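Dehydrogenase (Sinorhizobium meliloti, PDB 3UOE) probably acts as an oxidoreductase of the LDH2/MDH2 (malate/L-lactate dehydrogenase) family. Local coordinates at residues A175-P187 with P192-M204. Numbering follows the deposited sequence.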
loop_
_atom_site.group_PDB
_atom_site.type_symbol
_atom_site.label_atom_id
_atom_site.label_comp_id
_atom_site.label_asym_id
_atom_site.label_seq_id
_atom_site.Cartn_x
_atom_site.Cartn_y
_atom_site.Cartn_z
ATOM N N ALA A 175 8.400 9.514 -17.917
ATOM C CA ALA A 175 8.843 9.278 -16.552
ATOM C C ALA A 175 8.406 10.436 -15.654
ATOM O O ALA A 175 8.892 11.551 -15.810
ATOM C CB ALA A 175 10.352 9.131 -16.522
ATOM N N LEU A 176 7.507 10.169 -14.704
ATOM C CA LEU A 176 6.943 11.234 -13.873
ATOM C C LEU A 176 6.756 10.813 -12.426
ATOM O O LEU A 176 6.478 11.643 -11.548
ATOM C CB LEU A 176 5.604 11.689 -14.449
ATOM C CG LEU A 176 5.691 12.437 -15.777
ATOM C CD1 LEU A 176 4.325 12.502 -16.468
ATOM C CD2 LEU A 176 6.283 13.829 -15.569
ATOM N N ILE A 177 6.912 9.518 -12.186
ATOM C CA ILE A 177 6.669 8.926 -10.878
ATOM C C ILE A 177 7.902 8.107 -10.493
ATOM O O ILE A 177 8.597 7.571 -11.367
ATOM C CB ILE A 177 5.404 8.020 -10.935
ATOM C CG1 ILE A 177 4.188 8.835 -11.405
ATOM C CG2 ILE A 177 5.128 7.337 -9.591
ATOM C CD1 ILE A 177 3.020 7.983 -11.906
ATOM N N GLY A 178 8.183 8.010 -9.197
ATOM C CA GLY A 178 9.327 7.241 -8.737
ATOM C C GLY A 178 9.033 5.750 -8.726
ATOM O O GLY A 178 7.885 5.341 -8.944
ATOM N N THR A 179 10.057 4.935 -8.472
ATOM C CA THR A 179 9.851 3.493 -8.366
ATOM C C THR A 179 9.046 3.135 -7.115
ATOM O O THR A 179 8.444 2.067 -7.039
ATOM C CB THR A 179 11.182 2.715 -8.397
ATOM O OG1 THR A 179 12.068 3.240 -7.405
ATOM C CG2 THR A 179 11.836 2.832 -9.769
ATOM N N ASN A 180 9.062 4.039 -6.135
ATOM C CA ASN A 180 8.134 4.040 -4.988
ATOM C C ASN A 180 7.762 2.696 -4.385
ATOM O O ASN A 180 6.608 2.264 -4.473
ATOM C CB ASN A 180 6.856 4.808 -5.329
ATOM C CG ASN A 180 7.139 6.234 -5.738
ATOM O OD1 ASN A 180 8.298 6.666 -5.743
ATOM N ND2 ASN A 180 6.089 6.977 -6.083
ATOM N N PRO A 181 8.734 2.049 -3.739
ATOM C CA PRO A 181 8.475 0.798 -3.032
ATOM C C PRO A 181 7.716 1.058 -1.733
ATOM O O PRO A 181 7.844 2.130 -1.113
ATOM C CB PRO A 181 9.878 0.281 -2.686
ATOM C CG PRO A 181 10.846 1.363 -3.058
ATOM C CD PRO A 181 10.084 2.575 -3.492
ATOM N N VAL A 182 6.924 0.069 -1.331
ATOM C CA VAL A 182 6.400 0.020 0.017
ATOM C C VAL A 182 6.734 -1.339 0.620
ATOM O O VAL A 182 6.627 -2.364 -0.044
ATOM C CB VAL A 182 4.888 0.240 0.046
ATOM C CG1 VAL A 182 4.189 -0.761 -0.866
ATOM C CG2 VAL A 182 4.378 0.124 1.474
ATOM N N ALA A 183 7.163 -1.341 1.876
ATOM C CA ALA A 183 7.421 -2.587 2.587
ATOM C C ALA A 183 6.546 -2.698 3.840
ATOM O O ALA A 183 6.310 -1.708 4.541
ATOM C CB ALA A 183 8.894 -2.705 2.940
ATOM N N ILE A 184 6.062 -3.903 4.117
ATOM C CA ILE A 184 5.233 -4.136 5.294
ATOM C C ILE A 184 5.733 -5.331 6.109
ATOM O O ILE A 184 5.784 -6.457 5.618
ATOM C CB ILE A 184 3.749 -4.332 4.918
ATOM C CG1 ILE A 184 3.229 -3.116 4.148
ATOM C CG2 ILE A 184 2.902 -4.565 6.165
ATOM C CD1 ILE A 184 1.785 -3.253 3.675
ATOM N N GLY A 185 6.115 -5.075 7.356
ATOM C CA GLY A 185 6.559 -6.133 8.249
ATOM C C GLY A 185 5.526 -6.415 9.327
ATOM O O GLY A 185 5.031 -5.500 9.988
ATOM N N ILE A 186 5.194 -7.686 9.508
ATOM C CA ILE A 186 4.195 -8.055 10.500
ATOM C C ILE A 186 4.685 -9.229 11.334
ATOM O O ILE A 186 5.061 -10.269 10.792
ATOM C CB ILE A 186 2.829 -8.368 9.845
ATOM C CG1 ILE A 186 2.356 -7.164 9.011
ATOM C CG2 ILE A 186 1.811 -8.714 10.903
ATOM C CD1 ILE A 186 1.007 -7.336 8.342
ATOM N N PRO A 187 4.715 -9.055 12.667
ATOM C CA PRO A 187 5.164 -10.165 13.513
ATOM C C PRO A 187 4.309 -11.406 13.276
ATOM O O PRO A 187 3.078 -11.338 13.212
ATOM C CB PRO A 187 4.959 -9.631 14.937
ATOM C CG PRO A 187 5.013 -8.146 14.799
ATOM C CD PRO A 187 4.464 -7.823 13.436
ATOM N N PRO A 192 8.842 -13.680 10.436
ATOM C CA PRO A 192 7.855 -12.617 10.239
ATOM C C PRO A 192 7.339 -12.543 8.806
ATOM O O PRO A 192 8.055 -12.866 7.860
ATOM C CB PRO A 192 8.632 -11.331 10.573
ATOM C CG PRO A 192 10.039 -11.745 10.892
ATOM C CD PRO A 192 10.221 -13.164 10.476
ATOM N N PHE A 193 6.092 -12.110 8.661
ATOM C CA PHE A 193 5.568 -11.711 7.368
ATOM C C PHE A 193 6.347 -10.472 6.905
ATOM O O PHE A 193 6.421 -9.474 7.622
ATOM C CB PHE A 193 4.080 -11.387 7.490
ATOM C CG PHE A 193 3.503 -10.705 6.275
ATOM C CD1 PHE A 193 3.569 -9.318 6.142
ATOM C CD2 PHE A 193 2.891 -11.446 5.270
ATOM C CE1 PHE A 193 3.033 -8.680 5.021
ATOM C CE2 PHE A 193 2.343 -10.821 4.144
ATOM C CZ PHE A 193 2.418 -9.435 4.016
ATOM N N VAL A 194 6.949 -10.548 5.726
ATOM C CA VAL A 194 7.750 -9.434 5.221
ATOM C C VAL A 194 7.475 -9.167 3.742
ATOM O O VAL A 194 7.961 -9.887 2.872
ATOM C CB VAL A 194 9.282 -9.649 5.433
ATOM C CG1 VAL A 194 10.069 -8.479 4.853
ATOM C CG2 VAL A 194 9.607 -9.827 6.916
ATOM N N LEU A 195 6.693 -8.122 3.477
ATOM C CA LEU A 195 6.354 -7.724 2.118
ATOM C C LEU A 195 7.187 -6.519 1.709
ATOM O O LEU A 195 7.300 -5.562 2.471
ATOM C CB LEU A 195 4.875 -7.356 2.034
ATOM C CG LEU A 195 4.352 -6.898 0.670
ATOM C CD1 LEU A 195 4.337 -8.057 -0.329
ATOM C CD2 LEU A 195 2.963 -6.283 0.812
ATOM N N ASP A 196 7.762 -6.575 0.509
ATOM C CA ASP A 196 8.554 -5.477 -0.050
ATOM C C ASP A 196 8.346 -5.461 -1.559
ATOM O O ASP A 196 8.704 -6.404 -2.249
ATOM C CB ASP A 196 10.040 -5.673 0.268
ATOM C CG ASP A 196 10.908 -4.505 -0.195
ATOM O OD1 ASP A 196 10.361 -3.471 -0.647
ATOM O OD2 ASP A 196 12.149 -4.621 -0.096
ATOM N N LEU A 197 7.752 -4.401 -2.082
ATOM C CA LEU A 197 7.490 -4.373 -3.510
ATOM C C LEU A 197 7.569 -2.980 -4.108
ATOM O O LEU A 197 7.054 -2.013 -3.549
ATOM C CB LEU A 197 6.125 -4.976 -3.787
ATOM C CG LEU A 197 4.996 -4.189 -3.144
ATOM C CD1 LEU A 197 4.222 -3.452 -4.212
ATOM C CD2 LEU A 197 4.094 -5.144 -2.401
ATOM N N ALA A 198 8.237 -2.891 -5.250
ATOM C CA ALA A 198 8.218 -1.683 -6.045
ATOM C C ALA A 198 6.866 -1.619 -6.726
ATOM O O ALA A 198 6.311 -2.648 -7.130
ATOM C CB ALA A 198 9.335 -1.703 -7.086
ATOM N N THR A 199 6.331 -0.411 -6.848
ATOM C CA THR A 199 5.085 -0.222 -7.570
ATOM C C THR A 199 5.353 -0.109 -9.067
ATOM O O THR A 199 4.419 -0.017 -9.868
ATOM C CB THR A 199 4.318 1.008 -7.043
ATOM O OG1 THR A 199 5.207 2.125 -6.966
ATOM C CG2 THR A 199 3.782 0.724 -5.651
ATOM N N SER A 200 6.631 -0.102 -9.444
ATOM C CA SER A 200 6.995 -0.233 -10.849
ATOM C C SER A 200 7.092 -1.721 -11.193
ATOM O O SER A 200 7.249 -2.562 -10.308
ATOM C CB SER A 200 8.310 0.482 -11.157
ATOM O OG SER A 200 9.361 -0.004 -10.340
ATOM N N ILE A 201 6.986 -2.047 -12.473
ATOM C CA ILE A 201 6.982 -3.441 -12.882
ATOM C C ILE A 201 8.375 -4.049 -12.718
ATOM O O ILE A 201 8.527 -5.266 -12.560
ATOM C CB ILE A 201 6.531 -3.591 -14.340
ATOM C CG1 ILE A 201 6.262 -5.061 -14.664
ATOM C CG2 ILE A 201 7.571 -2.999 -15.281
ATOM C CD1 ILE A 201 5.693 -5.267 -16.044
ATOM N N VAL A 202 9.386 -3.187 -12.766
ATOM C CA VAL A 202 10.760 -3.595 -12.545
ATOM C C VAL A 202 11.532 -2.422 -11.953
ATOM O O VAL A 202 11.094 -1.269 -12.051
ATOM C CB VAL A 202 11.428 -4.070 -13.858
ATOM C CG1 VAL A 202 11.724 -2.895 -14.777
ATOM C CG2 VAL A 202 12.688 -4.828 -13.558
ATOM N N SER A 203 12.666 -2.721 -11.326
ATOM C CA SER A 203 13.564 -1.694 -10.807
ATOM C C SER A 203 14.432 -1.085 -11.916
ATOM O O SER A 203 14.764 -1.749 -12.890
ATOM C CB SER A 203 14.468 -2.296 -9.732
ATOM O OG SER A 203 15.332 -1.308 -9.186
HETATM N N MSE A 204 14.805 0.182 -11.772
HETATM C CA MSE A 204 15.750 0.777 -12.716
HETATM C C MSE A 204 17.120 0.163 -12.461
HETATM O O MSE A 204 17.913 -0.045 -13.391
HETATM C CB MSE A 204 15.805 2.293 -12.558
HETATM C CG MSE A 204 16.673 2.999 -13.592
HETATM SE SE MSE A 204 16.250 2.518 -15.451
HETATM C CE MSE A 204 14.795 3.766 -15.855
HETATM O O HOH W 1 5.994 3.447 -9.125
#
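Beyond the Val182-Leu197 pair of a beta hairpin, the side chain of Thr199 takes over: OG1 donates to Asn180 O at 2.9 Å, from 41° above that carbonyl's plane, while Thr199 N reaches Thr179 O at 3.3 Å. A chi1 of 49°, which sets OG1 between the backbone N and the carbonyl carbon, turns the hydroxyl to this bond, and a water donates to both Thr199 OG1 and Gly178 O. The hairpin proper, strands 182-186 and 193-197, is antiparallel; 193-197 is an outermost strand of the chain's mixed sheet, and 182-186 also pairs antiparallel with 156-161, the next strand inward. Val182 with Leu197, Ile184 with Leu195 and Ile186 with Phe193 are the hydrogen-bonded pairs, and their apolar side chains share one face, where Phe193 and Leu195 also pack on Leu258 and Gly251 of the second subunit. The other face, with Ala183, Val194 and Asp196, meets helix 144-152. The Asn180 side chain leads away from Thr199, and its ND2 is hydrogen-bonded to Gly253 O and Glu257 OE1 of helix 246-264. With Phe193 CG anti to the Phe193 backbone N (chi1 169°), the ring is laid alongside Ile186, CD1 3.8 Å from Ile186 CG1 and CE1 3.6 Å from Ile184 O.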